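Local coordinates for serine racemase (Enterococcus faecalis, PDB 4ECL), which belongs to the alanine racemase family and is modelled here as its cytoplasmic part, a TIM-type barrel joined to a second, beta-rich domain, at residues Glu68-Arg71 with Leu72-Gly76; Arg91-Glu94 with Leu95-Glu99; Asn358-Leu361 with Ser362-His366; Asn12-Asn15 with Leu16-Asn19; Thr50-Leu53 with Glu54-Val58. One frame throughout, in Å; residues are numbered along the deposited sequence.

Contact 1: Glu68-Arg71 with Leu72-Gly76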
# COMPACT_ATOMS: atom_id res chain seq x y z
N GLU A 68 -6.82 -15.39 -0.50
CA GLU A 68 -5.43 -15.74 -0.25
C GLU A 68 -5.24 -17.25 -0.23
O GLU A 68 -4.30 -17.76 -0.83
CB GLU A 68 -4.95 -15.12 1.06
CG GLU A 68 -4.76 -13.63 0.95
CD GLU A 68 -4.37 -13.01 2.26
OE1 GLU A 68 -4.58 -13.67 3.29
OE2 GLU A 68 -3.86 -11.87 2.26
N GLY A 69 -6.14 -17.96 0.45
CA GLY A 69 -6.07 -19.41 0.52
C GLY A 69 -6.17 -20.09 -0.84
O GLY A 69 -5.41 -21.02 -1.14
N ILE A 70 -7.11 -19.64 -1.66
CA ILE A 70 -7.27 -20.17 -3.00
C ILE A 70 -6.01 -19.91 -3.85
O ILE A 70 -5.55 -20.78 -4.59
CB ILE A 70 -8.53 -19.57 -3.67
CG1 ILE A 70 -9.79 -20.09 -2.99
CG2 ILE A 70 -8.59 -19.90 -5.14
CD1 ILE A 70 -11.06 -19.53 -3.61
N ARG A 71 -5.44 -18.71 -3.71
CA ARG A 71 -4.18 -18.39 -4.41
C ARG A 71 -3.06 -19.36 -4.04
O ARG A 71 -2.33 -19.81 -4.92
CB ARG A 71 -3.75 -16.95 -4.14
CG ARG A 71 -4.45 -15.94 -5.04
CD ARG A 71 -4.24 -14.53 -4.55
NE ARG A 71 -2.84 -14.14 -4.60
CZ ARG A 71 -2.27 -13.30 -3.75
NH1 ARG A 71 -2.99 -12.75 -2.77
NH2 ARG A 71 -0.98 -13.00 -3.87
N LEU A 72 -2.95 -19.70 -2.76
CA LEU A 72 -1.94 -20.66 -2.31
C LEU A 72 -2.10 -21.99 -3.01
O LEU A 72 -1.13 -22.57 -3.48
CB LEU A 72 -1.99 -20.85 -0.80
CG LEU A 72 -1.62 -19.61 0.00
CD1 LEU A 72 -1.44 -20.00 1.46
CD2 LEU A 72 -0.32 -19.05 -0.57
N ARG A 73 -3.34 -22.46 -3.08
CA ARG A 73 -3.65 -23.71 -3.77
C ARG A 73 -3.24 -23.64 -5.24
O ARG A 73 -2.75 -24.63 -5.80
CB ARG A 73 -5.16 -24.02 -3.67
CG ARG A 73 -5.64 -24.44 -2.27
CD ARG A 73 -4.87 -25.65 -1.76
NE ARG A 73 -5.42 -26.17 -0.51
CZ ARG A 73 -4.69 -26.72 0.46
NH1 ARG A 73 -3.38 -26.83 0.33
NH2 ARG A 73 -5.28 -27.17 1.57
N LYS A 74 -3.44 -22.48 -5.86
CA LYS A 74 -3.04 -22.29 -7.25
C LYS A 74 -1.53 -22.22 -7.39
O LYS A 74 -0.99 -22.51 -8.45
CB LYS A 74 -3.69 -21.03 -7.83
CG LYS A 74 -5.20 -21.15 -8.04
CD LYS A 74 -5.85 -19.78 -8.27
CE LYS A 74 -7.37 -19.91 -8.47
NZ LYS A 74 -8.07 -18.59 -8.56
N TYR A 75 -0.84 -21.83 -6.32
CA TYR A 75 0.63 -21.82 -6.35
C TYR A 75 1.20 -23.23 -6.17
O TYR A 75 2.41 -23.43 -6.23
CB TYR A 75 1.20 -20.91 -5.25
CG TYR A 75 0.87 -19.45 -5.42
CD1 TYR A 75 0.53 -18.93 -6.67
CD2 TYR A 75 0.92 -18.58 -4.34
CE1 TYR A 75 0.23 -17.58 -6.83
CE2 TYR A 75 0.62 -17.23 -4.49
CZ TYR A 75 0.28 -16.74 -5.74
OH TYR A 75 -0.01 -15.40 -5.88
N GLY A 76 0.33 -24.20 -5.93
CA GLY A 76 0.76 -25.57 -5.72
C GLY A 76 0.93 -25.96 -4.26
O GLY A 76 1.48 -27.02 -3.95
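Arg71 and Tyr75 run side by side, one turn apart at the C-terminal end of helix 66-74, pointing the same way. The guanidinium and the phenol ring stand almost square to each other, 88° between planes, and the tyrosine hydroxyl comes to the edge of the guanidinium, near its plane. A weak bond of 3.4 Å runs from Arg71 NE to Tyr75 OH; the position of NH2 is less certain, so its approach to the same oxygen is doubtful. NH2 is also directed at Glu40, a salt bridge whose exact geometry is equally unsure. Tyr75 CG lies beside its own backbone N (chi1 -65°), which lays the ring back over the helix: Arg71 O sits 3.3 Å above one face of the Tyr75 ring, toward the rim, and also accepts from Tyr75 N at 2.9 Å. Ile70 and Lys74 make a second parallel pair, in which the branch methyl CG2 of Ile70 touches CE of the extended Lys74 chain at 3.5 Å. Arg73 turns off another side of the helix and gives its guanidinium to the backbone oxygens of Ile77, Ser79, Tyr98 and Glu99. Gly76, with positive phi, sends its N back to Arg73 O at 3.1 Å and closes the helix in a Schellman motif, within strand 60-63, helix 66-74 and strand 80-83, a beta-alpha-beta unit of the TIM barrel.

Contact 2: Arg91-Glu94 with Leu95-Glu99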
# COMPACT_ATOMS: atom_id res chain seq x y z
N ARG A 91 -19.61 -18.95 -0.12
CA ARG A 91 -18.45 -19.51 -0.80
C ARG A 91 -18.04 -20.82 -0.15
O ARG A 91 -16.89 -21.24 -0.25
CB ARG A 91 -17.29 -18.50 -0.83
CG ARG A 91 -17.60 -17.22 -1.62
CD ARG A 91 -16.40 -16.28 -1.73
NE ARG A 91 -15.40 -16.77 -2.69
CZ ARG A 91 -14.26 -16.15 -2.97
NH1 ARG A 91 -13.96 -15.00 -2.38
NH2 ARG A 91 -13.42 -16.67 -3.85
N ALA A 92 -18.99 -21.47 0.51
CA ALA A 92 -18.70 -22.72 1.22
C ALA A 92 -18.24 -23.81 0.26
O ALA A 92 -17.52 -24.73 0.65
CB ALA A 92 -19.91 -23.18 2.01
N LYS A 93 -18.68 -23.72 -0.99
CA LYS A 93 -18.30 -24.68 -2.01
C LYS A 93 -16.80 -24.59 -2.32
O LYS A 93 -16.13 -25.61 -2.50
CB LYS A 93 -19.13 -24.45 -3.28
CG LYS A 93 -18.76 -25.36 -4.43
CD LYS A 93 -19.71 -25.17 -5.59
CE LYS A 93 -19.16 -25.81 -6.86
NZ LYS A 93 -18.75 -27.23 -6.64
N GLU A 94 -16.28 -23.37 -2.36
CA GLU A 94 -14.86 -23.16 -2.61
C GLU A 94 -14.01 -23.62 -1.43
O GLU A 94 -12.91 -24.14 -1.61
CB GLU A 94 -14.58 -21.69 -2.91
CG GLU A 94 -15.13 -21.22 -4.25
CD GLU A 94 -15.02 -19.72 -4.42
OE1 GLU A 94 -15.91 -19.00 -3.92
OE2 GLU A 94 -14.04 -19.25 -5.05
N LEU A 95 -14.52 -23.41 -0.21
CA LEU A 95 -13.84 -23.87 0.99
C LEU A 95 -13.68 -25.38 0.90
O LEU A 95 -12.63 -25.92 1.25
CB LEU A 95 -14.66 -23.53 2.23
CG LEU A 95 -14.60 -22.09 2.70
CD1 LEU A 95 -15.56 -21.85 3.85
CD2 LEU A 95 -13.18 -21.78 3.12
N CYS A 96 -14.73 -26.04 0.43
CA CYS A 96 -14.75 -27.49 0.36
C CYS A 96 -13.81 -27.99 -0.74
O CYS A 96 -13.00 -28.88 -0.50
CB CYS A 96 -16.17 -28.00 0.11
SG CYS A 96 -16.31 -29.80 0.17
N LYS A 97 -13.93 -27.39 -1.93
CA LYS A 97 -13.16 -27.80 -3.10
C LYS A 97 -11.66 -27.55 -2.95
O LYS A 97 -10.84 -28.35 -3.39
CB LYS A 97 -13.67 -27.11 -4.36
CG LYS A 97 -12.66 -27.06 -5.52
CD LYS A 97 -13.31 -26.57 -6.81
CE LYS A 97 -14.03 -25.25 -6.59
NZ LYS A 97 -15.18 -25.08 -7.53
N TYR A 98 -11.32 -26.42 -2.33
CA TYR A 98 -9.92 -26.08 -2.13
C TYR A 98 -9.38 -26.55 -0.79
O TYR A 98 -8.25 -26.21 -0.42
CB TYR A 98 -9.69 -24.58 -2.32
CG TYR A 98 -9.88 -24.14 -3.75
CD1 TYR A 98 -9.06 -24.64 -4.76
CD2 TYR A 98 -10.88 -23.25 -4.10
CE1 TYR A 98 -9.23 -24.24 -6.08
CE2 TYR A 98 -11.06 -22.85 -5.42
CZ TYR A 98 -10.24 -23.35 -6.40
OH TYR A 98 -10.41 -22.95 -7.71
N GLU A 99 -10.18 -27.34 -0.08
CA GLU A 99 -9.77 -27.95 1.19
C GLU A 99 -9.17 -26.94 2.14
O GLU A 99 -8.15 -27.19 2.78
CB GLU A 99 -8.78 -29.08 0.95
CG GLU A 99 -9.36 -30.33 0.31
CD GLU A 99 -8.32 -31.44 0.19
OE1 GLU A 99 -8.23 -32.07 -0.89
OE2 GLU A 99 -7.59 -31.68 1.18
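Glu94 and Tyr98, like Lys93 and Lys97, meet across one turn of the short helix 92-97, a local contact in the crossover from strand 80-83 to strand 101-104 of the barrel. Backbone bonds make the frame: Tyr98 N reaches Glu94 O at 2.9 Å, and Lys97 N reaches Lys93 O at 2.9 Å. Tyr98 folds back over the same carbonyl, its CD2 lying 3.3 Å from Glu94 O, and the same Tyr98 CD2 is 4.2 Å from Glu94 CB. On one face of this ring, over its centre, lies CG of the preceding Lys97. Arg91 stands at the N-cap position, and its guanidinium grips Glu94 side-on with two nitrogens. NE of Arg91 meets OE1 of Glu94 at 2.6 Å, NH2 of Arg91 meets OE2 of Glu94 at 2.9 Å, and both bonds are nearly straight. Each oxygen is approached on its syn side; both lie in the guanidinium plane, at its edge, while the carboxylate is tilted against it by about 30°. NH1 of Arg91 has a further partner in Asp67. On the inner side Leu95 and Ala92 pack against Leu113 and Ile120, and Glu99, with positive phi, is the C-prime residue of the Schellman motif ending the helix. The two-pronged bridge fixes the rotation of both charged groups and probably neutralises them, whereas Lys93 NZ and Lys97 NZ, 4.3 Å apart, are likely to repel each other, which may lower their proton affinity somewhat.

Contact 3: Asn358-Leu361 with Ser362-His366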
# COMPACT_ATOMS: atom_id res chain seq x y z
N ASN A 358 5.02 -4.38 11.09
CA ASN A 358 3.93 -5.12 10.47
C ASN A 358 3.29 -4.28 9.37
O ASN A 358 2.98 -4.77 8.29
CB ASN A 358 2.85 -5.51 11.52
CG ASN A 358 3.41 -6.33 12.69
OD1 ASN A 358 2.87 -7.39 13.04
ND2 ASN A 358 4.50 -5.85 13.30
N GLU A 359 3.11 -3.00 9.66
CA GLU A 359 2.45 -2.11 8.71
C GLU A 359 3.38 -1.70 7.56
O GLU A 359 2.97 -1.68 6.40
CB GLU A 359 1.89 -0.86 9.42
CG GLU A 359 1.27 0.15 8.44
CD GLU A 359 0.92 1.48 9.07
OE1 GLU A 359 1.42 1.80 10.18
OE2 GLU A 359 0.14 2.23 8.45
N LEU A 360 4.63 -1.38 7.89
CA LEU A 360 5.60 -0.99 6.87
C LEU A 360 5.74 -2.10 5.83
O LEU A 360 5.67 -1.84 4.63
CB LEU A 360 6.97 -0.72 7.50
CG LEU A 360 8.08 -0.32 6.53
CD1 LEU A 360 7.81 1.06 5.92
CD2 LEU A 360 9.46 -0.37 7.21
N LEU A 361 5.87 -3.32 6.31
CA LEU A 361 6.15 -4.46 5.44
C LEU A 361 4.94 -4.96 4.69
O LEU A 361 5.02 -5.20 3.48
CB LEU A 361 6.76 -5.61 6.24
CG LEU A 361 8.17 -5.38 6.81
CD1 LEU A 361 8.81 -6.71 7.16
CD2 LEU A 361 9.06 -4.60 5.85
N SER A 362 3.82 -5.11 5.39
CA SER A 362 2.60 -5.60 4.75
C SER A 362 2.09 -4.60 3.71
O SER A 362 1.36 -4.98 2.80
CB SER A 362 1.50 -5.92 5.77
OG SER A 362 0.96 -4.74 6.35
N ARG A 363 2.49 -3.34 3.84
CA ARG A 363 2.05 -2.32 2.87
C ARG A 363 3.08 -2.00 1.79
O ARG A 363 3.04 -0.93 1.18
CB ARG A 363 1.60 -1.03 3.57
CG ARG A 363 0.42 -1.23 4.54
CD ARG A 363 -0.01 0.10 5.17
NE ARG A 363 -0.41 1.07 4.16
CZ ARG A 363 -0.61 2.37 4.41
NH1 ARG A 363 -0.43 2.85 5.64
NH2 ARG A 363 -0.99 3.18 3.43
N MSE A 364 4.01 -2.92 1.55
CA MSE A 364 4.94 -2.76 0.43
C MSE A 364 4.10 -2.78 -0.83
O MSE A 364 3.17 -3.59 -0.96
CB MSE A 364 5.97 -3.89 0.42
CG MSE A 364 7.08 -3.72 1.47
SE MSE A 364 8.28 -2.24 1.02
CE MSE A 364 7.87 -0.93 2.39
N GLY A 365 4.39 -1.87 -1.76
CA GLY A 365 3.53 -1.67 -2.92
C GLY A 365 3.57 -2.85 -3.88
O GLY A 365 4.61 -3.48 -4.06
N HIS A 366 2.43 -3.13 -4.51
CA HIS A 366 2.32 -4.23 -5.46
C HIS A 366 3.18 -4.02 -6.70
O HIS A 366 3.49 -4.98 -7.41
CB HIS A 366 0.86 -4.43 -5.89
CG HIS A 366 0.65 -5.62 -6.76
ND1 HIS A 366 0.27 -5.52 -8.09
CD2 HIS A 366 0.79 -6.95 -6.51
CE1 HIS A 366 0.18 -6.73 -8.61
NE2 HIS A 366 0.49 -7.61 -7.68
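Arg363 lies along Glu359, both side chains leaving the helix end in the same direction. Its CB and CG are each 3.2 Å from Glu359 O, the carbonyl that also accepts from Arg363 N. CD rests on the aliphatic part of its neighbour, 3.5 Å from Glu359 CG. A bend at chi3 (59°) then turns the guanidinium back toward the carboxylate, and NH1 closes a salt bridge of 2.9 Å to Glu359 OE2. The oxygen is used on its anti side; it lies practically in the guanidinium plane, and the two flat groups are only 23° apart. Glu359 OE1 bonds to Ser355 OG. The stretch is the C-terminal end of helix 357-362, before strand 369-372 of the beta-rich domain, at the subunit interface: NH2 of Arg363 comes close to NE of Arg363 of the second subunit, a like-charge pair, and Tyr284 of that subunit packs on Asn358, Glu359 and Ser362. One turn of the helix is doubly tied at Asn358 O, which takes Ser362 OG at 2.8 Å and Ser362 N at 3.0 Å from opposite faces of its plane. For this OG stands between the backbone N and the carbonyl carbon (chi1 71°). Selenomethionine Met364 curls back from the loop; its CE comes to 3.3 Å from Leu360 O and, crossing Leu360 at a slant, lies 4.1 Å from its CD1.

Contact 4: Asn12-Asn15 with Leu16-Asn19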
# COMPACT_ATOMS: atom_id res chain seq x y z
N ASN A 12 15.76 -12.87 1.12
CA ASN A 12 16.87 -13.75 1.47
C ASN A 12 16.33 -15.10 1.96
O ASN A 12 16.02 -15.26 3.15
CB ASN A 12 17.79 -13.11 2.51
CG ASN A 12 19.08 -13.93 2.74
OD1 ASN A 12 19.09 -15.14 2.58
ND2 ASN A 12 20.17 -13.24 3.10
N LEU A 13 16.23 -16.05 1.04
CA LEU A 13 15.65 -17.36 1.36
C LEU A 13 16.49 -18.15 2.36
O LEU A 13 15.96 -18.92 3.16
CB LEU A 13 15.42 -18.17 0.08
CG LEU A 13 14.27 -17.66 -0.78
CD1 LEU A 13 13.98 -18.64 -1.89
CD2 LEU A 13 13.01 -17.38 0.05
N ASN A 14 17.80 -17.96 2.32
CA ASN A 14 18.67 -18.58 3.30
C ASN A 14 18.34 -18.09 4.69
O ASN A 14 18.29 -18.87 5.63
CB ASN A 14 20.14 -18.32 2.98
CG ASN A 14 20.73 -19.39 2.10
OD1 ASN A 14 21.27 -20.39 2.60
ND2 ASN A 14 20.62 -19.21 0.79
N ASN A 15 18.11 -16.79 4.82
CA ASN A 15 17.77 -16.22 6.11
C ASN A 15 16.41 -16.72 6.60
O ASN A 15 16.23 -16.94 7.80
CB ASN A 15 17.77 -14.70 6.02
CG ASN A 15 19.11 -14.10 6.36
OD1 ASN A 15 20.09 -14.82 6.59
ND2 ASN A 15 19.17 -12.77 6.39
N LEU A 16 15.48 -16.89 5.67
CA LEU A 16 14.14 -17.39 6.00
C LEU A 16 14.20 -18.81 6.54
O LEU A 16 13.52 -19.15 7.51
CB LEU A 16 13.24 -17.35 4.76
CG LEU A 16 11.81 -17.91 4.89
CD1 LEU A 16 10.96 -17.08 5.84
CD2 LEU A 16 11.15 -17.97 3.52
N GLU A 17 15.01 -19.65 5.89
CA GLU A 17 15.22 -21.03 6.29
C GLU A 17 15.89 -21.08 7.66
O GLU A 17 15.57 -21.95 8.48
CB GLU A 17 16.11 -21.73 5.26
CG GLU A 17 16.29 -23.23 5.46
CD GLU A 17 17.20 -23.82 4.40
OE1 GLU A 17 17.89 -23.03 3.72
OE2 GLU A 17 17.22 -25.05 4.23
N HIS A 18 16.83 -20.17 7.90
CA HIS A 18 17.46 -20.09 9.22
C HIS A 18 16.41 -19.79 10.27
O HIS A 18 16.41 -20.39 11.35
CB HIS A 18 18.56 -19.02 9.25
CG HIS A 18 19.02 -18.68 10.64
ND1 HIS A 18 20.07 -19.32 11.25
CD2 HIS A 18 18.55 -17.78 11.53
CE1 HIS A 18 20.24 -18.83 12.46
NE2 HIS A 18 19.34 -17.88 12.66
N ASN A 19 15.51 -18.86 9.96
CA ASN A 19 14.46 -18.51 10.90
C ASN A 19 13.54 -19.68 11.22
O ASN A 19 13.22 -19.92 12.39
CB ASN A 19 13.65 -17.31 10.40
CG ASN A 19 14.49 -16.05 10.32
OD1 ASN A 19 15.56 -15.97 10.95
ND2 ASN A 19 14.04 -15.07 9.55
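Leu13 and Leu16 lie side by side near the start of helix 13-25, pointing the same way, with their CD2 methyls 4.0 Å apart. This is the close-packed side: Tyr52 of helix 46-55 touches both leucines, and Leu53 adds to the cover of Leu16. Leu16 CG is anti to the backbone N (chi1 177°), whereas Leu13 CG takes the other course, beside its backbone N, and this brings the ends of the two chains together. Asn19 is also buried; its amide carbon CG sits 3.2 Å from Asn15 O, and that carbonyl takes the backbone bond from Asn19 N at 3.0 Å. The amide end of Asn19 is spoken for, OD1 accepting from Arg242 N and ND2 donating to Leu224 O. The solvent side is looser: Asn14 is exposed, and its OD1 comes no nearer to Glu17 OE1 than 4.4 Å. Glu17, extended beyond CG, has a weak hydrogen bond to Tyr52 OH. At the front Asn12 is the N-cap, its OD1 accepting from Asn15 N at 2.9 Å; the donor stands above the amide plane, well away from a lone pair. Asn15 ND2 and His18 NE2 turn to the backbone oxygens of Pro243 and Asp240. The capping oxygen, the amides of Asn15 and Asn19 and the His18 imidazole thus satisfy backbone groups, tying the helix start to the residues Asp240 to Val244, just before strand 245-257, through such bonds rather than ion pairs; since His18 NE2 faces a carbonyl, it probably carries the hydrogen.

Contact 5: Thr50-Leu53 with Glu54-Val58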
# COMPACT_ATOMS: atom_id res chain seq x y z
N THR A 50 5.82 -18.75 0.37
CA THR A 50 5.07 -19.95 0.72
C THR A 50 5.56 -21.20 -0.01
O THR A 50 5.66 -22.27 0.60
CB THR A 50 3.55 -19.76 0.54
OG1 THR A 50 3.13 -18.52 1.12
CG2 THR A 50 2.80 -20.88 1.24
N THR A 51 5.86 -21.09 -1.30
CA THR A 51 6.40 -22.25 -2.01
C THR A 51 7.72 -22.71 -1.39
O THR A 51 7.97 -23.91 -1.23
CB THR A 51 6.58 -21.97 -3.51
OG1 THR A 51 7.43 -20.83 -3.68
CG2 THR A 51 5.24 -21.68 -4.18
N TYR A 52 8.57 -21.75 -1.01
CA TYR A 52 9.84 -22.09 -0.38
C TYR A 52 9.63 -22.70 1.02
O TYR A 52 10.29 -23.68 1.38
CB TYR A 52 10.77 -20.87 -0.30
CG TYR A 52 12.17 -21.22 0.17
CD1 TYR A 52 13.08 -21.81 -0.70
CD2 TYR A 52 12.58 -20.97 1.48
CE1 TYR A 52 14.36 -22.14 -0.28
CE2 TYR A 52 13.86 -21.30 1.91
CZ TYR A 52 14.74 -21.88 1.02
OH TYR A 52 16.02 -22.22 1.41
N LEU A 53 8.70 -22.14 1.79
CA LEU A 53 8.39 -22.67 3.11
C LEU A 53 7.94 -24.12 3.03
O LEU A 53 8.39 -24.96 3.82
CB LEU A 53 7.31 -21.84 3.79
CG LEU A 53 7.78 -20.45 4.24
CD1 LEU A 53 6.64 -19.68 4.92
CD2 LEU A 53 9.01 -20.57 5.13
N GLU A 54 7.05 -24.42 2.09
CA GLU A 54 6.62 -25.79 1.88
C GLU A 54 7.79 -26.66 1.42
O GLU A 54 7.89 -27.84 1.79
CB GLU A 54 5.46 -25.87 0.89
CG GLU A 54 4.88 -27.27 0.75
CD GLU A 54 3.50 -27.27 0.11
OE1 GLU A 54 2.49 -27.32 0.85
OE2 GLU A 54 3.41 -27.23 -1.13
N GLN A 55 8.68 -26.08 0.62
CA GLN A 55 9.83 -26.84 0.15
C GLN A 55 10.69 -27.28 1.32
O GLN A 55 11.16 -28.42 1.37
CB GLN A 55 10.65 -26.02 -0.85
CG GLN A 55 11.85 -26.77 -1.43
CD GLN A 55 12.74 -25.87 -2.26
OE1 GLN A 55 12.26 -25.15 -3.14
NE2 GLN A 55 14.04 -25.90 -1.99
N ILE A 56 10.89 -26.39 2.28
CA ILE A 56 11.76 -26.71 3.40
C ILE A 56 11.06 -27.45 4.54
O ILE A 56 11.68 -27.73 5.57
CB ILE A 56 12.52 -25.48 3.93
CG1 ILE A 56 11.55 -24.42 4.46
CG2 ILE A 56 13.38 -24.89 2.82
CD1 ILE A 56 12.25 -23.35 5.28
N GLY A 57 9.79 -27.79 4.35
CA GLY A 57 9.11 -28.69 5.26
C GLY A 57 8.04 -28.09 6.16
O GLY A 57 7.46 -28.81 6.97
N VAL A 58 7.80 -26.79 6.06
CA VAL A 58 6.66 -26.20 6.77
C VAL A 58 5.40 -26.83 6.18
O VAL A 58 5.25 -26.90 4.96
CB VAL A 58 6.60 -24.67 6.59
CG1 VAL A 58 5.32 -24.10 7.17
CG2 VAL A 58 7.84 -24.01 7.20
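Ile56 pushes its branch methyl CG2 against the face of the Tyr52 ring, a CH-pi contact with CG2 4.0 Å from the ring centroid and 24° off the ring normal. The methyl is nearest to Tyr52 CE2 at 3.7 Å, so it sits over the hydroxyl-end rim of the ring, near CE2 and CZ, rather than over its middle. The ring swings there because Tyr52 CG is anti to its backbone N (chi1 -172°), and CG1 of Ile56, between the N and the carbonyl carbon, drops into the groove over the last turn, 3.3 Å from Leu53 O. Gln55 comes obliquely to the same side of the ring, its NE2 4.1 Å from Tyr52 CE1. The second bump is Val58, which folds back beside Leu53: CB of Val58 lies 4.0 Å from CB of Leu53, and its CG2 sits near the Leu53 CD2 methyl. The turn that brings it back is a Schellman motif at Gly57, whose phi is positive; Val58 N reaches Leu53 O at 3.0 Å and Gly57 N reaches Glu54 O at 3.2 Å. Glu54 leads away to Ser78 N and Ser79 OG. Leu53 and Val58 together form a ridge directed at the barrel, against Ala35 of strand 32-36, with Leu53 also on Phe61 of strand 60-63, while Val20 of helix 13-25 covers Leu53 and Ile56.

From the N terminus the chain passes contact 4, then contacts 5, 1 and 2, and reaches contact 3 only near its end. Each closes just one turn or helix end, so they follow in series and none nests in or crosses another. Contact 4 lies against contact 5, joining helix 13-25 to helix 46-55; contact 5 in turn meets contact 1, through Thr50 beside Leu72, and contact 1 meets contact 2, with Ile70 packing on Tyr98. These four form a chain of neighbours round the N-terminal barrel. Contact 3 touches none of them: its nearest atoms are about 7 Å from contact 1, and it closes the end of helix 357-362 ahead of strand 369-372, in the C-terminal part of the chain.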